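Local coordinates for hypothetical protein jhp0584 (Helicobacter pylori J99, PDB 4R7K) that is of unknown function but belongs to the SRPBCC superfamily, whose helix-grip fold commonly encloses a cavity for hydrophobic ligands, at residues T42-K53 and R150-G161. Residues are numbered along the deposited sequence; the frame is centred on the assembly and turned at random. Where two conformers were deposited one is given.
Sequences TDNFVSNEVIVK and RVRILTQESQSG
The antiparallel pairing of strand 44-53, outermost in the sheet of this chain, with strand 150-160 in the SRPBCC fold ends in a classic beta bulge, where Asp43 and Asn44 both face Gln159. Gln159 O accepts from Asp43 N (2.8 Å) and, less directly, from Asn44 N (3.2 Å). The bulge also brings Asp43 OD2 to Gly161 N, 2.9 Å away in a nearly straight bond, at the N-cap just before helix 162-169. Beside it, Asn44 ND2 reaches Gln159 OE1 (2.8 Å) from above the carbonyl plane, while Gln159 NE2 grips Glu157 OE1, so that both ends of the Gln159 amide are held beneath helices 162-169 and 174-190. On the opposite face, Glu49 has CG anti to its backbone N (chi1 -177°) and stretches out to Arg152, whose NE meets OE2 at 2.6 Å in a salt bridge, with carboxylate and guanidinium planes 54° apart. Glu144 takes NH1 of the same arginine, and Ser47 of the second subunit binds Glu49 OE1. Within the same chain, Gln156 NE2 donates almost straight to Ser47 OG (3.1 Å). One face thus packs against helices; the other carries a buried network reaching the second subunit through Glu49, and Arg152 would probably stabilise both carboxylates.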
ATOM      1  N   THR A  42      -3.638   7.760 -23.040  1.00 24.70           N
ATOM      2  CA  THR A  42      -4.830   7.945 -22.207  1.00 23.37           C
ATOM      3  C   THR A  42      -4.476   8.686 -20.891  1.00 24.96           C
ATOM      4  O   THR A  42      -3.432   9.362 -20.800  1.00 26.16           O
ATOM      5  CB  THR A  42      -5.530   6.613 -21.946  1.00 25.48           C
ATOM      6  OG1 THR A  42      -4.653   5.749 -21.241  1.00 22.45           O
ATOM      7  CG2 THR A  42      -5.941   5.952 -23.257  1.00 24.61           C
ATOM      8  N   ASP A  43      -5.315   8.552 -19.875  1.00 22.90           N
ATOM      9  CA  ASP A  43      -5.172   9.340 -18.640  1.00 25.75           C
ATOM     10  C   ASP A  43      -4.509   8.588 -17.509  1.00 26.36           C
ATOM     11  O   ASP A  43      -4.002   9.206 -16.581  1.00 26.46           O
ATOM     12  CB  ASP A  43      -6.556   9.858 -18.221  1.00 27.18           C
ATOM     13  CG  ASP A  43      -7.134  10.863 -19.241  1.00 31.05           C
ATOM     14  OD1 ASP A  43      -6.400  11.799 -19.619  1.00 32.36           O
ATOM     15  OD2 ASP A  43      -8.311  10.711 -19.664  1.00 28.82           O
ATOM     16  N   ASN A  44      -4.501   7.260 -17.591  1.00 22.17           N
ATOM     17  CA  ASN A  44      -3.820   6.439 -16.611  1.00 23.83           C
ATOM     18  C   ASN A  44      -3.495   5.092 -17.254  1.00 21.77           C
ATOM     19  O   ASN A  44      -4.274   4.583 -18.091  1.00 22.26           O
ATOM     20  CB  ASN A  44      -4.685   6.267 -15.371  1.00 25.06           C
ATOM     21  CG  ASN A  44      -3.937   5.667 -14.186  1.00 26.15           C
ATOM     22  OD1 ASN A  44      -2.722   5.838 -14.028  1.00 26.50           O
ATOM     23  ND2 ASN A  44      -4.680   4.995 -13.313  1.00 24.37           N
ATOM     24  N   PHE A  45      -2.348   4.536 -16.853  1.00 19.95           N
ATOM     25  CA  PHE A  45      -1.855   3.275 -17.313  1.00 21.09           C
ATOM     26  C   PHE A  45      -1.315   2.521 -16.112  1.00 21.67           C
ATOM     27  O   PHE A  45      -0.547   3.056 -15.305  1.00 24.71           O
ATOM     28  CB  PHE A  45      -0.792   3.472 -18.388  1.00 22.88           C
ATOM     29  CG  PHE A  45      -0.082   2.204 -18.780  1.00 25.16           C
ATOM     30  CD1 PHE A  45      -0.780   1.171 -19.398  1.00 23.54           C
ATOM     31  CD2 PHE A  45       1.258   2.032 -18.501  1.00 24.56           C
ATOM     32  CE1 PHE A  45      -0.140   0.007 -19.769  1.00 24.25           C
ATOM     33  CE2 PHE A  45       1.899   0.838 -18.831  1.00 27.24           C
ATOM     34  CZ  PHE A  45       1.203  -0.157 -19.485  1.00 25.23           C
ATOM     35  N   VAL A  46      -1.755   1.279 -15.979  0.60 21.42           N
ATOM     36  CA  VAL A  46      -1.353   0.429 -14.869  0.60 22.02           C
ATOM     37  C   VAL A  46      -0.799  -0.875 -15.440  0.60 21.08           C
ATOM     38  O   VAL A  46      -1.384  -1.409 -16.377  0.60 20.88           O
ATOM     39  CB  VAL A  46      -2.584   0.084 -14.025  0.60 22.98           C
ATOM     40  CG1 VAL A  46      -2.178  -0.602 -12.742  0.60 24.92           C
ATOM     41  CG2 VAL A  46      -3.393   1.344 -13.741  0.60 25.47           C
ATOM     42  N   SER A  47       0.326  -1.359 -14.901  1.00 19.71           N
ATOM     43  CA  SER A  47       0.910  -2.629 -15.330  1.00 20.44           C
ATOM     44  C   SER A  47       1.349  -3.458 -14.129  1.00 19.82           C
ATOM     45  O   SER A  47       2.053  -2.961 -13.232  1.00 21.53           O
ATOM     46  CB  SER A  47       2.109  -2.351 -16.272  1.00 21.29           C
ATOM     47  OG  SER A  47       2.668  -3.553 -16.770  1.00 21.02           O
ATOM     48  N   ASN A  48       0.904  -4.713 -14.115  1.00 19.27           N
ATOM     49  CA  ASN A  48       1.276  -5.676 -13.124  1.00 19.51           C
ATOM     50  C   ASN A  48       1.626  -7.012 -13.807  1.00 18.40           C
ATOM     51  O   ASN A  48       1.022  -7.379 -14.828  1.00 18.75           O
ATOM     52  CB  ASN A  48       0.119  -5.905 -12.145  1.00 21.27           C
ATOM     53  CG  ASN A  48      -0.257  -4.656 -11.378  1.00 21.05           C
ATOM     54  OD1 ASN A  48      -0.991  -3.809 -11.863  1.00 23.57           O
ATOM     55  ND2 ASN A  48       0.214  -4.560 -10.169  1.00 24.25           N
ATOM     56  N   GLU A  49       2.532  -7.779 -13.205  1.00 18.88           N
ATOM     57  CA  GLU A  49       2.958  -9.018 -13.751  1.00 19.49           C
ATOM     58  C   GLU A  49       3.563  -9.949 -12.680  1.00 21.76           C
ATOM     59  O   GLU A  49       4.290  -9.503 -11.783  1.00 24.70           O
ATOM     60  CB  GLU A  49       4.034  -8.741 -14.791  1.00 22.19           C
ATOM     61  CG  GLU A  49       4.546  -9.919 -15.520  1.00 24.88           C
ATOM     62  CD  GLU A  49       5.754  -9.595 -16.399  1.00 29.08           C
ATOM     63  OE1 GLU A  49       6.350  -8.495 -16.259  1.00 33.37           O
ATOM     64  OE2 GLU A  49       6.103 -10.441 -17.255  1.00 29.54           O
ATOM     65  N   VAL A  50       3.217 -11.220 -12.783  1.00 19.14           N
ATOM     66  CA  VAL A  50       3.798 -12.283 -11.965  1.00 19.97           C
ATOM     67  C   VAL A  50       4.308 -13.386 -12.885  1.00 19.84           C
ATOM     68  O   VAL A  50       3.810 -13.585 -13.984  1.00 19.51           O
ATOM     69  CB  VAL A  50       2.826 -12.864 -10.948  1.00 21.90           C
ATOM     70  CG1 VAL A  50       2.513 -11.831  -9.850  1.00 24.33           C
ATOM     71  CG2 VAL A  50       1.583 -13.382 -11.620  1.00 22.18           C
ATOM     72  N   ILE A  51       5.316 -14.114 -12.421  1.00 21.71           N
ATOM     73  CA  ILE A  51       5.832 -15.257 -13.159  1.00 22.07           C
ATOM     74  C   ILE A  51       6.052 -16.248 -12.076  1.00 22.48           C
ATOM     75  O   ILE A  51       6.832 -15.981 -11.130  1.00 21.78           O
ATOM     76  CB  ILE A  51       7.107 -14.962 -13.929  1.00 22.55           C
ATOM     77  CG1 ILE A  51       6.780 -13.995 -15.092  1.00 23.15           C
ATOM     78  CG2 ILE A  51       7.695 -16.251 -14.493  1.00 23.40           C
ATOM     79  CD1 ILE A  51       8.008 -13.488 -15.839  1.00 23.83           C
ATOM     80  N   VAL A  52       5.344 -17.366 -12.190  1.00 23.07           N
ATOM     81  CA  VAL A  52       5.338 -18.382 -11.155  1.00 26.22           C
ATOM     82  C   VAL A  52       5.619 -19.791 -11.672  1.00 27.82           C
ATOM     83  O   VAL A  52       5.045 -20.258 -12.678  1.00 29.95           O
ATOM     84  CB  VAL A  52       3.963 -18.416 -10.459  1.00 28.09           C
ATOM     85  CG1 VAL A  52       4.004 -19.334  -9.230  1.00 31.75           C
ATOM     86  CG2 VAL A  52       3.546 -17.008 -10.050  1.00 29.70           C
ATOM     87  N   LYS A  53       6.427 -20.501 -10.895  1.00 28.36           N
ATOM     88  CA  LYS A  53       6.891 -21.852 -11.218  1.00 30.60           C
ATOM     89  C   LYS A  53       5.886 -22.877 -10.743  1.00 31.55           C
ATOM     90  O   LYS A  53       5.331 -22.730  -9.678  1.00 31.22           O
ATOM     91  CB  LYS A  53       8.236 -22.077 -10.502  1.00 31.96           C
ATOM     92  CG  LYS A  53       8.945 -23.422 -10.704  1.00 36.36           C
ATOM     93  CD  LYS A  53       9.771 -23.459 -11.961  1.00 38.07           C
ATOM     94  CE  LYS A  53      10.741 -24.639 -11.926  1.00 43.00           C
ATOM     95  NZ  LYS A  53      11.527 -24.714 -13.181  1.00 43.53           N
ATOM     96  N   ARG A 150       6.837 -22.675 -15.925  1.00 31.02           N
ATOM     97  CA  ARG A 150       6.478 -21.411 -15.313  1.00 29.89           C
ATOM     98  C   ARG A 150       5.318 -20.814 -16.094  1.00 27.44           C
ATOM     99  O   ARG A 150       5.186 -21.048 -17.290  1.00 27.00           O
ATOM    100  CB  ARG A 150       7.657 -20.422 -15.358  1.00 29.31           C
ATOM    101  CG  ARG A 150       8.911 -20.835 -14.601  1.00 32.07           C
ATOM    102  CD  ARG A 150       9.993 -19.784 -14.836  1.00 32.03           C
ATOM    103  NE  ARG A 150      10.387 -19.744 -16.231  1.00 33.36           N
ATOM    104  CZ  ARG A 150      10.755 -18.641 -16.879  1.00 36.02           C
ATOM    105  NH1 ARG A 150      10.747 -17.472 -16.274  1.00 34.82           N
ATOM    106  NH2 ARG A 150      11.081 -18.704 -18.162  1.00 35.72           N
ATOM    107  N   VAL A 151       4.469 -20.058 -15.416  1.00 26.45           N
ATOM    108  CA  VAL A 151       3.368 -19.374 -16.070  1.00 24.53           C
ATOM    109  C   VAL A 151       3.493 -17.897 -15.761  1.00 24.35           C
ATOM    110  O   VAL A 151       3.773 -17.516 -14.609  1.00 24.08           O
ATOM    111  CB  VAL A 151       2.009 -19.911 -15.590  1.00 24.51           C
ATOM    112  CG1 VAL A 151       0.876 -19.004 -15.988  1.00 24.08           C
ATOM    113  CG2 VAL A 151       1.789 -21.336 -16.088  1.00 26.70           C
ATOM    114  N   ARG A 152       3.349 -17.085 -16.808  1.00 22.58           N
ATOM    115  CA  ARG A 152       3.322 -15.643 -16.710  1.00 21.64           C
ATOM    116  C   ARG A 152       1.905 -15.109 -16.785  1.00 20.49           C
ATOM    117  O   ARG A 152       1.104 -15.561 -17.613  1.00 22.84           O
ATOM    118  CB  ARG A 152       4.116 -15.037 -17.856  1.00 21.59           C
ATOM    119  CG  ARG A 152       4.085 -13.510 -17.944  1.00 20.24           C
ATOM    120  CD  ARG A 152       4.836 -13.092 -19.205  1.00 22.42           C
ATOM    121  NE  ARG A 152       5.025 -11.634 -19.351  1.00 22.04           N
ATOM    122  CZ  ARG A 152       5.016 -10.982 -20.507  1.00 21.67           C
ATOM    123  NH1 ARG A 152       4.756 -11.618 -21.631  1.00 22.75           N
ATOM    124  NH2 ARG A 152       5.237  -9.671 -20.527  1.00 22.09           N
ATOM    125  N   ILE A 153       1.582 -14.178 -15.886  1.00 20.83           N
ATOM    126  CA  ILE A 153       0.312 -13.488 -15.904  1.00 20.02           C
ATOM    127  C   ILE A 153       0.596 -11.984 -15.959  1.00 20.25           C
ATOM    128  O   ILE A 153       1.123 -11.401 -15.006  1.00 21.70           O
ATOM    129  CB  ILE A 153      -0.584 -13.804 -14.674  1.00 21.33           C
ATOM    130  CG1 ILE A 153      -0.687 -15.294 -14.442  1.00 22.42           C
ATOM    131  CG2 ILE A 153      -1.968 -13.202 -14.893  1.00 22.15           C
ATOM    132  CD1 ILE A 153      -1.355 -15.704 -13.140  1.00 23.13           C
ATOM    133  N   LEU A 154       0.237 -11.369 -17.073  1.00 20.09           N
ATOM    134  CA  LEU A 154       0.433  -9.955 -17.288  1.00 20.07           C
ATOM    135  C   LEU A 154      -0.913  -9.331 -17.381  1.00 21.70           C
ATOM    136  O   LEU A 154      -1.747  -9.789 -18.188  1.00 20.23           O
ATOM    137  CB  LEU A 154       1.158  -9.701 -18.609  1.00 20.09           C
ATOM    138  CG  LEU A 154       1.318  -8.225 -19.077  1.00 20.63           C
ATOM    139  CD1 LEU A 154       2.288  -7.453 -18.219  1.00 21.86           C
ATOM    140  CD2 LEU A 154       1.800  -8.174 -20.516  1.00 22.82           C
ATOM    141  N   THR A 155      -1.155  -8.296 -16.566  1.00 21.38           N
ATOM    142  CA  THR A 155      -2.366  -7.554 -16.682  1.00 20.64           C
ATOM    143  C   THR A 155      -2.072  -6.028 -16.739  1.00 19.49           C
ATOM    144  O   THR A 155      -1.292  -5.468 -15.941  1.00 18.50           O
ATOM    145  CB  THR A 155      -3.401  -7.929 -15.616  1.00 22.93           C
ATOM    146  OG1 THR A 155      -4.666  -7.373 -15.993  1.00 24.20           O
ATOM    147  CG2 THR A 155      -3.001  -7.414 -14.244  1.00 23.55           C
ATOM    148  N   GLN A 156      -2.711  -5.374 -17.688  1.00 18.04           N
ATOM    149  CA  GLN A 156      -2.506  -3.956 -17.946  1.00 16.91           C
ATOM    150  C   GLN A 156      -3.809  -3.304 -18.220  1.00 20.01           C
ATOM    151  O   GLN A 156      -4.672  -3.890 -18.869  1.00 20.79           O
ATOM    152  CB  GLN A 156      -1.556  -3.742 -19.128  1.00 17.90           C
ATOM    153  CG  GLN A 156      -0.193  -4.349 -18.944  1.00 18.93           C
ATOM    154  CD  GLN A 156       0.764  -4.087 -20.093  1.00 19.88           C
ATOM    155  OE1 GLN A 156       0.397  -4.092 -21.274  1.00 20.70           O
ATOM    156  NE2 GLN A 156       2.005  -3.856 -19.745  1.00 23.26           N
ATOM    157  N   GLU A 157      -3.992  -2.089 -17.691  1.00 20.91           N
ATOM    158  CA  GLU A 157      -5.228  -1.358 -17.886  1.00 19.93           C
ATOM    159  C   GLU A 157      -4.905   0.086 -18.286  1.00 20.11           C
ATOM    160  O   GLU A 157      -4.014   0.741 -17.694  1.00 18.21           O
ATOM    161  CB  GLU A 157      -6.082  -1.330 -16.597  1.00 22.23           C
ATOM    162  CG  GLU A 157      -7.403  -0.594 -16.740  1.00 24.89           C
ATOM    163  CD  GLU A 157      -8.379  -0.819 -15.567  1.00 31.85           C
ATOM    164  OE1 GLU A 157      -9.012   0.161 -15.147  1.00 33.65           O
ATOM    165  OE2 GLU A 157      -8.506  -1.954 -15.039  1.00 33.87           O
ATOM    166  N   SER A 158      -5.680   0.564 -19.247  1.00 19.47           N
ATOM    167  CA  SER A 158      -5.599   1.921 -19.770  1.00 19.69           C
ATOM    168  C   SER A 158      -6.951   2.555 -19.452  1.00 21.12           C
ATOM    169  O   SER A 158      -8.006   1.949 -19.722  1.00 23.11           O
ATOM    170  CB  SER A 158      -5.352   1.839 -21.292  1.00 20.87           C
ATOM    171  OG  SER A 158      -5.271   3.126 -21.896  1.00 22.25           O
ATOM    172  N   GLN A 159      -6.934   3.779 -18.933  1.00 22.60           N
ATOM    173  CA  GLN A 159      -8.122   4.438 -18.449  1.00 25.94           C
ATOM    174  C   GLN A 159      -8.252   5.857 -19.017  1.00 26.33           C
ATOM    175  O   GLN A 159      -7.246   6.591 -19.149  1.00 24.56           O
ATOM    176  CB  GLN A 159      -8.074   4.552 -16.924  1.00 24.42           C
ATOM    177  CG  GLN A 159      -7.823   3.270 -16.159  1.00 25.95           C
ATOM    178  CD  GLN A 159      -7.810   3.479 -14.629  1.00 28.71           C
ATOM    179  OE1 GLN A 159      -7.333   4.487 -14.131  1.00 28.87           O
ATOM    180  NE2 GLN A 159      -8.330   2.501 -13.891  1.00 29.01           N
ATOM    181  N   SER A 160      -9.484   6.242 -19.303  1.00 25.76           N
ATOM    182  CA  SER A 160      -9.773   7.579 -19.809  1.00 28.09           C
ATOM    183  C   SER A 160     -10.911   8.240 -19.020  1.00 29.73           C
ATOM    184  O   SER A 160     -11.922   7.604 -18.702  1.00 30.82           O
ATOM    185  CB  SER A 160     -10.146   7.527 -21.286  1.00 30.74           C
ATOM    186  OG  SER A 160      -9.034   7.068 -22.050  1.00 37.75           O
ATOM    187  N   GLY A 161     -10.759   9.534 -18.767  1.00 28.52           N
ATOM    188  CA  GLY A 161     -11.765  10.312 -18.056  1.00 29.87           C
ATOM    189  C   GLY A 161     -11.120  11.085 -16.939  1.00 30.23           C
ATOM    190  O   GLY A 161      -9.961  10.812 -16.569  1.00 28.61           O
TER
HETATM  191  O   HOH W   1      -8.021   9.435 -22.364  1.00 42.35           O
HETATM  192  O   HOH W   2      -2.689  -3.784 -13.943  1.00 22.53           O
HETATM  193  O   HOH W   3       6.661  -7.416 -18.894  1.00 29.15           O